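Side-chain contact in glycerophosphoryl diester phosphodiesterase (Parabacteroides distasonis, PDB 3MZ2), which probably hydrolyses glycerophosphodiesters to an alcohol and glycerol 3-phosphate: residues F79-T83 against L84-S88. Sequence-based numbering, arbitrary orientation.
With SO4 (sulfate ion), chain C.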
loop_
_atom_site.group_PDB
_atom_site.type_symbol
_atom_site.label_atom_id
_atom_site.label_comp_id
_atom_site.label_asym_id
_atom_site.label_seq_id
_atom_site.Cartn_x
_atom_site.Cartn_y
_atom_site.Cartn_z
ATOM N N PHE A 79 4.490 -6.416 12.013
ATOM C CA PHE A 79 5.524 -5.408 12.018
ATOM C C PHE A 79 5.141 -4.345 10.976
ATOM O O PHE A 79 4.950 -4.679 9.800
ATOM C CB PHE A 79 6.896 -6.028 11.650
ATOM C CG PHE A 79 8.047 -5.165 12.037
ATOM C CD1 PHE A 79 8.561 -5.226 13.329
ATOM C CD2 PHE A 79 8.590 -4.262 11.139
ATOM C CE1 PHE A 79 9.588 -4.415 13.707
ATOM C CE2 PHE A 79 9.616 -3.440 11.534
ATOM C CZ PHE A 79 10.119 -3.534 12.809
ATOM N N HIS A 80 5.059 -3.083 11.380
ATOM C CA HIS A 80 4.521 -2.062 10.476
ATOM C C HIS A 80 5.455 -1.631 9.335
ATOM O O HIS A 80 5.066 -1.642 8.180
ATOM C CB HIS A 80 4.067 -0.825 11.253
ATOM C CG HIS A 80 3.545 0.264 10.363
ATOM N ND1 HIS A 80 4.381 1.212 9.801
ATOM C CD2 HIS A 80 2.318 0.484 9.839
ATOM C CE1 HIS A 80 3.662 2.009 9.024
ATOM N NE2 HIS A 80 2.408 1.605 9.048
ATOM N N ASP A 81 6.657 -1.219 9.696
ATOM C CA ASP A 81 7.566 -0.515 8.764
ATOM C C ASP A 81 8.271 -1.436 7.787
ATOM O O ASP A 81 8.434 -2.641 8.035
ATOM C CB ASP A 81 8.654 0.252 9.511
ATOM C CG ASP A 81 8.131 1.383 10.358
ATOM O OD1 ASP A 81 6.948 1.797 10.228
ATOM O OD2 ASP A 81 8.916 1.867 11.199
ATOM N N ASP A 82 8.748 -0.796 6.714
ATOM C CA ASP A 82 9.550 -1.427 5.683
ATOM C C ASP A 82 10.981 -1.651 6.171
ATOM O O ASP A 82 11.737 -2.342 5.541
ATOM C CB ASP A 82 9.578 -0.554 4.383
ATOM C CG ASP A 82 8.208 -0.425 3.736
ATOM O OD1 ASP A 82 7.351 -1.348 3.896
ATOM O OD2 ASP A 82 7.965 0.611 3.095
ATOM N N THR A 83 11.377 -1.003 7.247
ATOM C CA THR A 83 12.718 -1.235 7.805
ATOM C C THR A 83 12.567 -1.539 9.295
ATOM O O THR A 83 11.600 -1.105 9.933
ATOM C CB THR A 83 13.644 -0.020 7.567
ATOM O OG1 THR A 83 13.174 1.122 8.304
ATOM C CG2 THR A 83 13.676 0.323 6.113
ATOM N N LEU A 84 13.522 -2.277 9.841
ATOM C CA LEU A 84 13.494 -2.693 11.260
ATOM C C LEU A 84 13.852 -1.643 12.313
ATOM O O LEU A 84 13.470 -1.833 13.443
ATOM C CB LEU A 84 14.397 -3.921 11.449
ATOM C CG LEU A 84 13.933 -5.204 10.764
ATOM C CD1 LEU A 84 15.096 -6.239 10.601
ATOM C CD2 LEU A 84 12.773 -5.748 11.572
ATOM N N GLU A 85 14.529 -0.533 11.952
ATOM C CA GLU A 85 15.128 0.396 12.937
ATOM C C GLU A 85 14.201 1.120 13.907
ATOM O O GLU A 85 14.564 1.263 15.067
ATOM C CB GLU A 85 16.018 1.468 12.278
ATOM C CG GLU A 85 17.288 0.927 11.656
ATOM C CD GLU A 85 17.109 0.441 10.223
ATOM O OE1 GLU A 85 15.965 0.469 9.709
ATOM O OE2 GLU A 85 18.119 0.019 9.607
ATOM N N ARG A 86 13.024 1.591 13.477
ATOM C CA ARG A 86 12.164 2.363 14.382
ATOM C C ARG A 86 11.633 1.573 15.592
ATOM O O ARG A 86 11.674 2.062 16.717
ATOM C CB ARG A 86 10.990 3.026 13.611
ATOM C CG ARG A 86 10.152 3.993 14.486
ATOM C CD ARG A 86 8.999 4.628 13.694
ATOM N NE ARG A 86 8.085 3.604 13.201
ATOM C CZ ARG A 86 6.994 3.169 13.833
ATOM N NH1 ARG A 86 6.576 3.716 14.979
ATOM N NH2 ARG A 86 6.284 2.202 13.280
ATOM N N THR A 87 11.115 0.360 15.378
ATOM C CA THR A 87 10.456 -0.345 16.471
ATOM C C THR A 87 11.173 -1.647 16.833
ATOM O O THR A 87 10.580 -2.518 17.485
ATOM C CB THR A 87 8.986 -0.638 16.143
ATOM O OG1 THR A 87 8.929 -1.543 15.052
ATOM C CG2 THR A 87 8.248 0.662 15.780
ATOM N N SER A 88 12.444 -1.752 16.437
ATOM C CA SER A 88 13.326 -2.859 16.883
ATOM C C SER A 88 14.817 -2.446 16.924
ATOM O O SER A 88 15.215 -1.399 16.399
ATOM C CB SER A 88 13.190 -4.094 15.977
ATOM O OG SER A 88 13.949 -3.957 14.780
HETATM S S SO4 C . -0.909 3.277 9.625
HETATM O O1 SO4 C . -0.532 2.137 10.462
HETATM O O2 SO4 C . -2.365 3.424 9.699
HETATM O O3 SO4 C . -0.284 4.535 10.073
HETATM O O4 SO4 C . -0.368 3.025 8.265
HETATM O O HOH W 1 7.492 -0.883 12.541
HETATM O O HOH W 2 11.928 1.795 10.900
HETATM O O HOH W 3 10.603 -0.253 12.407
#
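Phe79 starts the turn by laying its ring under Leu84: CD2 of Leu84 sits over one face, 4.0 Å from the ring centroid, a CH-pi contact displaced toward the rim. Thr87 OG1 comes in obliquely, and water 1, which joins that hydroxyl to the backbone N of Asp81, lies over the opposite face. His80 swings its ring toward Asp81, with CG anti to the backbone N (chi1 178°). Its ND1 gives a nearly straight bond, in the plane of its own ring, to Asp81 OD1 at 2.7 Å, met on the anti side of the carboxylate, while NE2 reaches O4 of the sulfate at 3.2 Å. Asp81 is also gripped side-on by Arg86: NE meets the syn lone pair of OD2 at 2.8 Å, and NH2 approaches OD1 from above the carboxylate plane at 3.1 Å. The two flat groups are therefore not coplanar but turned 52° apart. A bend at chi3 (61°) brings the guanidinium round to Asp81, its face resting on Thr87 CG2, and NH1 makes a salt bridge to Glu47. With an alanine in place of Asp81, Arg86 would probably lose one of its carboxylate mates and the His80 ring would be freer to turn. Waters 2 and 3 can both donate to Asp81 OD2 and accept from the backbone N of Arg86 and Thr87, respectively. Thr83 OG1 bonds water 2 and, across the dimer interface, Thr83 of the second subunit. The sulfate, probably from the crystallisation liquor and also held by His37 and Arg38, may mark the pocket for a substrate phosphate, and the His-carboxylate pair beside it fits the active-site end of a TIM-barrel phosphodiesterase.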